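Local structure of protein Bug27 (Bordetella pertussis, 2QPQ) at residues A[261-265]-A[266-270]; A[76-79]-A[80-84]; A[106-109]-A[110-114]. The protein probably serves as a periplasmic solute-binding protein of the Bug family, closing its two alpha/beta domains on a ligand like a Venus flytrap. All coordinates share one frame; numbering follows the deposited sequence.

How the interactions relate
Followed from the N terminus, the three contacts come in series, none crossing or enclosing another, and each shapes a local turn where a helix or strand ends. Interaction 2 closes helix 74-81 at residues 80-84, before the chain enters the long strand 93-109. Interaction 3 turns the chain at the end of that strand, and helix 117-123 follows. Interaction 1 comes much later and carries helix 257-266 into strand 269-273, a neighbour of strand 93-109 in the same sheet. Interactions 1 and 2 lie on opposite sides of the chain's centre, their own centres about 29 Å apart; interaction 3 lies farther out, about 23 Å from the chain's centre.

Interaction 1: residues A[261-265]-A[266-270]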
loop_
_atom_site.group_PDB
_atom_site.type_symbol
_atom_site.label_atom_id
_atom_site.label_comp_id
_atom_site.label_asym_id
_atom_site.label_seq_id
_atom_site.Cartn_x
_atom_site.Cartn_y
_atom_site.Cartn_z
ATOM N N LYS A 261 -11.116 -0.863 15.991
ATOM C CA LYS A 261 -10.096 -0.976 17.057
ATOM C C LYS A 261 -8.897 -1.771 16.555
ATOM O O LYS A 261 -7.768 -1.330 16.695
ATOM C CB LYS A 261 -10.695 -1.639 18.317
ATOM C CG LYS A 261 -9.657 -2.080 19.338
ATOM C CD LYS A 261 -10.253 -2.872 20.492
ATOM C CE LYS A 261 -9.142 -3.264 21.486
ATOM N NZ LYS A 261 -8.386 -2.048 21.945
ATOM N N LYS A 262 -9.175 -2.937 15.975
ATOM C CA LYS A 262 -8.176 -3.814 15.406
ATOM C C LYS A 262 -7.271 -3.061 14.459
ATOM O O LYS A 262 -6.060 -3.176 14.553
ATOM C CB LYS A 262 -8.816 -4.978 14.653
ATOM C CG LYS A 262 -7.802 -6.003 14.187
ATOM C CD LYS A 262 -8.352 -6.909 13.116
ATOM C CE LYS A 262 -7.225 -7.494 12.265
ATOM N NZ LYS A 262 -7.015 -8.959 12.437
ATOM N N LEU A 263 -7.865 -2.333 13.513
ATOM C CA LEU A 263 -7.076 -1.588 12.538
ATOM C C LEU A 263 -6.269 -0.474 13.170
ATOM O O LEU A 263 -5.097 -0.303 12.859
ATOM C CB LEU A 263 -7.982 -1.020 11.445
ATOM C CG LEU A 263 -8.254 -1.892 10.206
ATOM C CD1 LEU A 263 -8.484 -3.343 10.489
ATOM C CD2 LEU A 263 -9.408 -1.350 9.394
ATOM N N ALA A 264 -6.899 0.301 14.049
ATOM C CA ALA A 264 -6.194 1.408 14.662
ATOM C C ALA A 264 -5.005 0.884 15.442
ATOM O O ALA A 264 -3.929 1.485 15.396
ATOM C CB ALA A 264 -7.113 2.213 15.579
ATOM N N ASP A 265 -5.203 -0.234 16.149
ATOM C CA ASP A 265 -4.160 -0.816 16.998
ATOM C C ASP A 265 -2.957 -1.191 16.146
ATOM O O ASP A 265 -1.830 -1.156 16.632
ATOM C CB ASP A 265 -4.664 -2.082 17.689
ATOM C CG ASP A 265 -5.582 -1.793 18.886
ATOM O OD1 ASP A 265 -5.804 -0.618 19.256
ATOM O OD2 ASP A 265 -6.079 -2.780 19.457
ATOM N N LEU A 266 -3.229 -1.597 14.899
ATOM C CA LEU A 266 -2.206 -1.962 13.898
ATOM C C LEU A 266 -1.533 -0.789 13.197
ATOM O O LEU A 266 -0.491 -0.941 12.593
ATOM C CB LEU A 266 -2.793 -2.915 12.852
ATOM C CG LEU A 266 -3.087 -4.324 13.335
ATOM C CD1 LEU A 266 -3.824 -5.132 12.303
ATOM C CD2 LEU A 266 -1.786 -4.988 13.688
ATOM N N GLY A 267 -2.098 0.394 13.280
ATOM C CA GLY A 267 -1.477 1.532 12.635
ATOM C C GLY A 267 -2.103 1.829 11.290
ATOM O O GLY A 267 -1.585 2.693 10.559
ATOM N N TYR A 268 -3.215 1.133 10.977
ATOM C CA TYR A 268 -4.076 1.505 9.818
ATOM C C TYR A 268 -4.948 2.685 10.151
ATOM O O TYR A 268 -5.433 2.823 11.284
ATOM C CB TYR A 268 -4.969 0.343 9.355
ATOM C CG TYR A 268 -4.175 -0.751 8.740
ATOM C CD1 TYR A 268 -3.824 -0.700 7.389
ATOM C CD2 TYR A 268 -3.699 -1.801 9.513
ATOM C CE1 TYR A 268 -3.028 -1.698 6.817
ATOM C CE2 TYR A 268 -2.924 -2.782 8.973
ATOM C CZ TYR A 268 -2.602 -2.732 7.610
ATOM O OH TYR A 268 -1.817 -3.702 7.071
ATOM N N SER A 269 -5.118 3.556 9.169
ATOM C CA SER A 269 -6.029 4.655 9.277
ATOM C C SER A 269 -7.270 4.200 8.511
ATOM O O SER A 269 -7.207 3.891 7.328
ATOM C CB SER A 269 -5.373 5.876 8.653
ATOM O OG SER A 269 -6.238 6.974 8.777
ATOM N N THR A 270 -8.389 4.066 9.199
ATOM C CA THR A 270 -9.578 3.551 8.525
ATOM C C THR A 270 -10.089 4.611 7.540
ATOM O O THR A 270 -9.855 5.829 7.712
ATOM C CB THR A 270 -10.655 3.112 9.535
ATOM O OG1 THR A 270 -10.876 4.192 10.447
ATOM C CG2 THR A 270 -10.100 1.899 10.334
#
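The carbonyls of Lys262, Leu263 and Ala264 receive the backbone N-H groups of residues 266-268 as helix 257-266 ends in a Schellman motif, with Gly267 the first residue to leave helical geometry at a positive phi of 98°. Gly267 N bonds to Ala264 O at 3.0 Å, approaching from above the carbonyl plane, and more weakly to Leu263 O. Tyr268 N also reaches Leu263 O, at 3.0 Å, and Leu266 N adds a weak bond to this acceptor besides its bond to Lys262 O. Leu263 O thus takes one firm bond, from Tyr268 N, and two weak ones as the chain swings into strand 269-273.

Leu263 carries most of the apolar contact. Its CB lies 3.9 Å from Tyr268 CB, the two side chains crossing at a slant, while its CD2 presses on Thr270 CG2 at 3.5 Å, tighter than usual for two methyls. Thr270 turns this methyl inward by placing CG2 beside its own backbone N, which leaves OG1 between N and the carbonyl carbon (chi1 52°), where it bonds to Gln260. The Tyr268 ring presents its edge, in plane, to Leu263 O, with CD2 3.9 Å from that oxygen. Tyr268 OH makes a weak bond to Ser185 OG, and the tyrosine side chain is about 5 Å from a bound citrate, probably from the crystallisation liquor, consistent with a place near a pocket. Elsewhere on the helix, Lys262 and Leu266 run alongside each other, Lys262 CE meeting Leu266 CD1 at 4.1 Å; both side chains also touch Met24 of helix 21-35.

Across the turn, polarity and packing are divided between backbone and side chains: main-chain bonds cap the helix end, and the apolar parts of Leu263, Tyr268 and Thr270 pack the corner.

Interaction 2: residues A[76-79]-A[80-84]; sequences AVNP and GVFRN
Phe82 lays one side of its ring along the Asn78 side chain, the two running side by side in the same direction with amide and ring planes 77° apart. Phe82 CD1 comes within 3.9 Å of Asn78 CB, and the ring also turns an edge to the carbonyl of Asn78, whose O lies in its plane 3.3 Å from CD1. This placement follows from Phe82 CG standing beside its own backbone N (chi1 -75°), which brings the CD1-CE1 edge of the ring back alongside Asn78.

The same carbonyl is the main acceptor of the turn. Phe82 N points at Asn78 O nearly along the C=O axis, at 3.0 Å, whereas Val81 N reaches it at 3.2 Å from above the carbonyl plane. Two N-H groups therefore share one oxygen as the helix runs out. One residue earlier, Gly80 N bonds to Val77 O, and Val81 CG1 meets Val77 CG1 at 4.1 Å. Pro79 has no N-H to give to the preceding turn, and the helix is kinked there. Water supplements the backbone: one molecule lies against Ala76 O and accepts a weak bond from Gly80 N, and a second lies 2.9 Å from both Pro79 O and Phe82 O and probably bridges them at the exit of the turn.

In the fold, Val77 and Val81 face Phe289 and Thr293 of helix 275-296, while Asn78 and Phe82 touch Asn52 at the start of helix 52-59. Val81 also shares a backbone bond with Val300, joining the end of helix 74-81 to the C-terminal tail.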
loop_
_atom_site.group_PDB
_atom_site.type_symbol
_atom_site.label_atom_id
_atom_site.label_comp_id
_atom_site.label_asym_id
_atom_site.label_seq_id
_atom_site.Cartn_x
_atom_site.Cartn_y
_atom_site.Cartn_z
ATOM N N ALA A 76 -1.891 0.979 -8.603
ATOM C CA ALA A 76 -1.661 2.239 -9.339
ATOM C C ALA A 76 -0.212 2.397 -9.805
ATOM O O ALA A 76 0.060 3.202 -10.700
ATOM C CB ALA A 76 -2.112 3.446 -8.525
ATOM N N VAL A 77 0.717 1.660 -9.179
ATOM C CA VAL A 77 2.127 1.693 -9.587
ATOM C C VAL A 77 2.374 0.853 -10.833
ATOM O O VAL A 77 3.203 1.197 -11.698
ATOM C CB VAL A 77 3.079 1.184 -8.459
ATOM C CG1 VAL A 77 4.552 1.210 -8.926
ATOM C CG2 VAL A 77 2.922 2.030 -7.193
ATOM N N ASN A 78 1.645 -0.243 -10.936
ATOM C CA ASN A 78 1.902 -1.219 -11.987
ATOM C C ASN A 78 1.858 -0.734 -13.435
ATOM O O ASN A 78 2.689 -1.187 -14.239
ATOM C CB ASN A 78 1.015 -2.459 -11.796
ATOM C CG ASN A 78 1.447 -3.332 -10.625
ATOM O OD1 ASN A 78 0.734 -4.250 -10.240
ATOM N ND2 ASN A 78 2.596 -3.063 -10.072
ATOM N N PRO A 79 0.893 0.148 -13.800
ATOM C CA PRO A 79 0.862 0.572 -15.186
ATOM C C PRO A 79 2.166 1.252 -15.635
ATOM O O PRO A 79 2.535 1.078 -16.780
ATOM C CB PRO A 79 -0.363 1.517 -15.244
ATOM C CG PRO A 79 -1.243 0.998 -14.087
ATOM C CD PRO A 79 -0.227 0.745 -13.043
ATOM N N GLY A 80 2.859 1.967 -14.738
ATOM C CA GLY A 80 4.091 2.662 -15.103
ATOM C C GLY A 80 5.316 1.759 -15.162
ATOM O O GLY A 80 6.281 2.094 -15.844
ATOM N N VAL A 81 5.277 0.599 -14.508
ATOM C CA VAL A 81 6.466 -0.247 -14.330
ATOM C C VAL A 81 6.409 -1.592 -15.053
ATOM O O VAL A 81 7.411 -2.334 -15.067
ATOM C CB VAL A 81 6.807 -0.499 -12.822
ATOM C CG1 VAL A 81 7.107 0.844 -12.096
ATOM C CG2 VAL A 81 5.691 -1.303 -12.102
ATOM N N PHE A 82 5.246 -1.925 -15.617
ATOM C CA PHE A 82 5.140 -3.078 -16.476
ATOM C C PHE A 82 5.098 -2.639 -17.919
ATOM O O PHE A 82 4.366 -1.722 -18.244
ATOM C CB PHE A 82 3.946 -3.966 -16.100
ATOM C CG PHE A 82 4.191 -4.761 -14.859
ATOM C CD1 PHE A 82 3.981 -4.183 -13.603
ATOM C CD2 PHE A 82 4.659 -6.068 -14.950
ATOM C CE1 PHE A 82 4.238 -4.911 -12.451
ATOM C CE2 PHE A 82 4.922 -6.813 -13.828
ATOM C CZ PHE A 82 4.711 -6.235 -12.553
ATOM N N ARG A 83 5.909 -3.288 -18.754
ATOM C CA ARG A 83 6.057 -2.921 -20.181
ATOM C C ARG A 83 4.763 -3.147 -20.958
ATOM O O ARG A 83 4.353 -2.292 -21.757
ATOM C CB ARG A 83 7.238 -3.673 -20.831
ATOM C CG ARG A 83 8.609 -3.336 -20.179
ATOM C CD ARG A 83 9.826 -4.114 -20.782
ATOM N NE ARG A 83 11.045 -3.856 -19.995
ATOM C CZ ARG A 83 11.815 -2.781 -20.147
ATOM N NH1 ARG A 83 11.503 -1.872 -21.061
ATOM N NH2 ARG A 83 12.884 -2.603 -19.381
ATOM N N ASN A 84 4.087 -4.262 -20.680
ATOM C CA ASN A 84 2.894 -4.653 -21.441
ATOM C C ASN A 84 1.777 -5.166 -20.536
ATOM O O ASN A 84 1.479 -6.369 -20.516
ATOM C CB ASN A 84 3.221 -5.740 -22.469
ATOM C CG ASN A 84 4.315 -5.338 -23.445
ATOM O OD1 ASN A 84 5.459 -5.823 -23.349
ATOM N ND2 ASN A 84 3.974 -4.479 -24.405
HETATM O O HOH W 1 1.682 3.799 -12.707
HETATM O O HOH W 2 4.891 1.152 -18.496
#

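Interaction 3: residues A[106-109]-A[110-114]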
loop_
_atom_site.group_PDB
_atom_site.type_symbol
_atom_site.label_atom_id
_atom_site.label_comp_id
_atom_site.label_asym_id
_atom_site.label_seq_id
_atom_site.Cartn_x
_atom_site.Cartn_y
_atom_site.Cartn_z
ATOM N N PHE A 106 10.300 5.242 7.334
ATOM C CA PHE A 106 11.738 5.068 7.223
ATOM C C PHE A 106 12.259 4.617 8.584
ATOM O O PHE A 106 12.189 5.379 9.536
ATOM C CB PHE A 106 12.401 6.382 6.808
ATOM C CG PHE A 106 12.164 6.760 5.370
ATOM C CD1 PHE A 106 10.894 7.092 4.935
ATOM C CD2 PHE A 106 13.214 6.762 4.453
ATOM C CE1 PHE A 106 10.650 7.446 3.610
ATOM C CE2 PHE A 106 13.001 7.133 3.130
ATOM C CZ PHE A 106 11.710 7.475 2.702
ATOM N N VAL A 107 12.737 3.375 8.666
ATOM C CA VAL A 107 13.231 2.799 9.927
ATOM C C VAL A 107 14.725 2.432 9.840
ATOM O O VAL A 107 15.272 2.045 8.772
ATOM C CB VAL A 107 12.359 1.585 10.431
ATOM C CG1 VAL A 107 10.944 2.039 10.708
ATOM C CG2 VAL A 107 12.296 0.417 9.382
ATOM N N VAL A 108 15.371 2.583 10.984
ATOM C CA VAL A 108 16.793 2.279 11.141
ATOM C C VAL A 108 16.952 1.395 12.395
ATOM O O VAL A 108 16.075 1.389 13.263
ATOM C CB VAL A 108 17.705 3.588 11.210
ATOM C CG1 VAL A 108 17.635 4.386 9.922
ATOM C CG2 VAL A 108 17.392 4.500 12.477
ATOM N N PRO A 109 18.041 0.611 12.461
ATOM C CA PRO A 109 18.306 -0.213 13.628
ATOM C C PRO A 109 18.432 0.641 14.883
ATOM O O PRO A 109 18.852 1.812 14.809
ATOM C CB PRO A 109 19.688 -0.807 13.323
ATOM C CG PRO A 109 19.900 -0.660 11.907
ATOM C CD PRO A 109 19.093 0.479 11.444
ATOM N N ALA A 110 18.060 0.057 16.010
ATOM C CA ALA A 110 18.434 0.587 17.338
ATOM C C ALA A 110 19.915 0.933 17.323
ATOM O O ALA A 110 20.751 0.146 16.848
ATOM C CB ALA A 110 18.142 -0.444 18.431
ATOM N N GLY A 111 20.215 2.150 17.783
ATOM C CA GLY A 111 21.579 2.645 17.847
ATOM C C GLY A 111 22.205 3.096 16.541
ATOM O O GLY A 111 23.425 3.311 16.475
ATOM N N SER A 112 21.386 3.245 15.492
ATOM C CA SER A 112 21.873 3.769 14.204
ATOM C C SER A 112 22.446 5.192 14.311
ATOM O O SER A 112 21.933 6.008 15.075
ATOM C CB SER A 112 20.699 3.830 13.230
ATOM O OG SER A 112 21.024 4.581 12.091
ATOM N N LYS A 113 23.453 5.491 13.501
ATOM C CA LYS A 113 23.999 6.852 13.398
ATOM C C LYS A 113 23.000 7.865 12.884
ATOM O O LYS A 113 23.221 9.061 13.063
ATOM C CB LYS A 113 25.240 6.907 12.504
ATOM C CG LYS A 113 24.983 6.472 11.074
ATOM C CD LYS A 113 26.229 6.642 10.256
ATOM C CE LYS A 113 26.045 6.068 8.871
ATOM N NZ LYS A 113 27.308 6.247 8.052
ATOM N N TYR A 114 21.927 7.401 12.227
ATOM C CA TYR A 114 20.923 8.310 11.689
ATOM C C TYR A 114 19.850 8.516 12.722
ATOM O O TYR A 114 19.043 7.623 12.996
ATOM C CB TYR A 114 20.262 7.772 10.407
ATOM C CG TYR A 114 21.191 7.445 9.285
ATOM C CD1 TYR A 114 22.058 8.409 8.753
ATOM C CD2 TYR A 114 21.181 6.169 8.710
ATOM C CE1 TYR A 114 22.917 8.100 7.687
ATOM C CE2 TYR A 114 22.040 5.850 7.670
ATOM C CZ TYR A 114 22.896 6.837 7.158
ATOM O OH TYR A 114 23.707 6.509 6.098
#
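Val108 CG2 and Ser112 CB stand only 3.5 Å apart, closer than two carbons usually pack, because a type II turn from Pro109 to Ser112 folds the chain back beside the end of its own strand. Ser112 N closes the turn on Pro109 O at 3.0 Å, the donor rising above the carbonyl plane, and Gly111 sits within the turn with a phi of 77°.

Ser112 then begins a second, smaller turn. Its OG, placed opposite its own backbone N (chi1 167°), accepts from Tyr114 N at 3.0 Å in a fairly straight bond of 162°, an ST turn. Ser112 OG also rests 3.6 Å from Val108 CB, and Val108 CG2 touches both CB and OG of the serine. Val108 CG1 meets the ring of Tyr114 at its edge, 4.1 Å from CD2, the two side chains crossing at about a right angle. Lys113 CG lies over the centre of one face of that ring.

Beyond the turn, Val108 packs on Gln197 and Leu199 of strand 196-201, which pairs antiparallel with strand 93-109. Tyr114 reaches Leu120 and Ala123 of helix 117-123 and also touches Leu199, bringing the loop, helix 117-123 and strand 196-201 together.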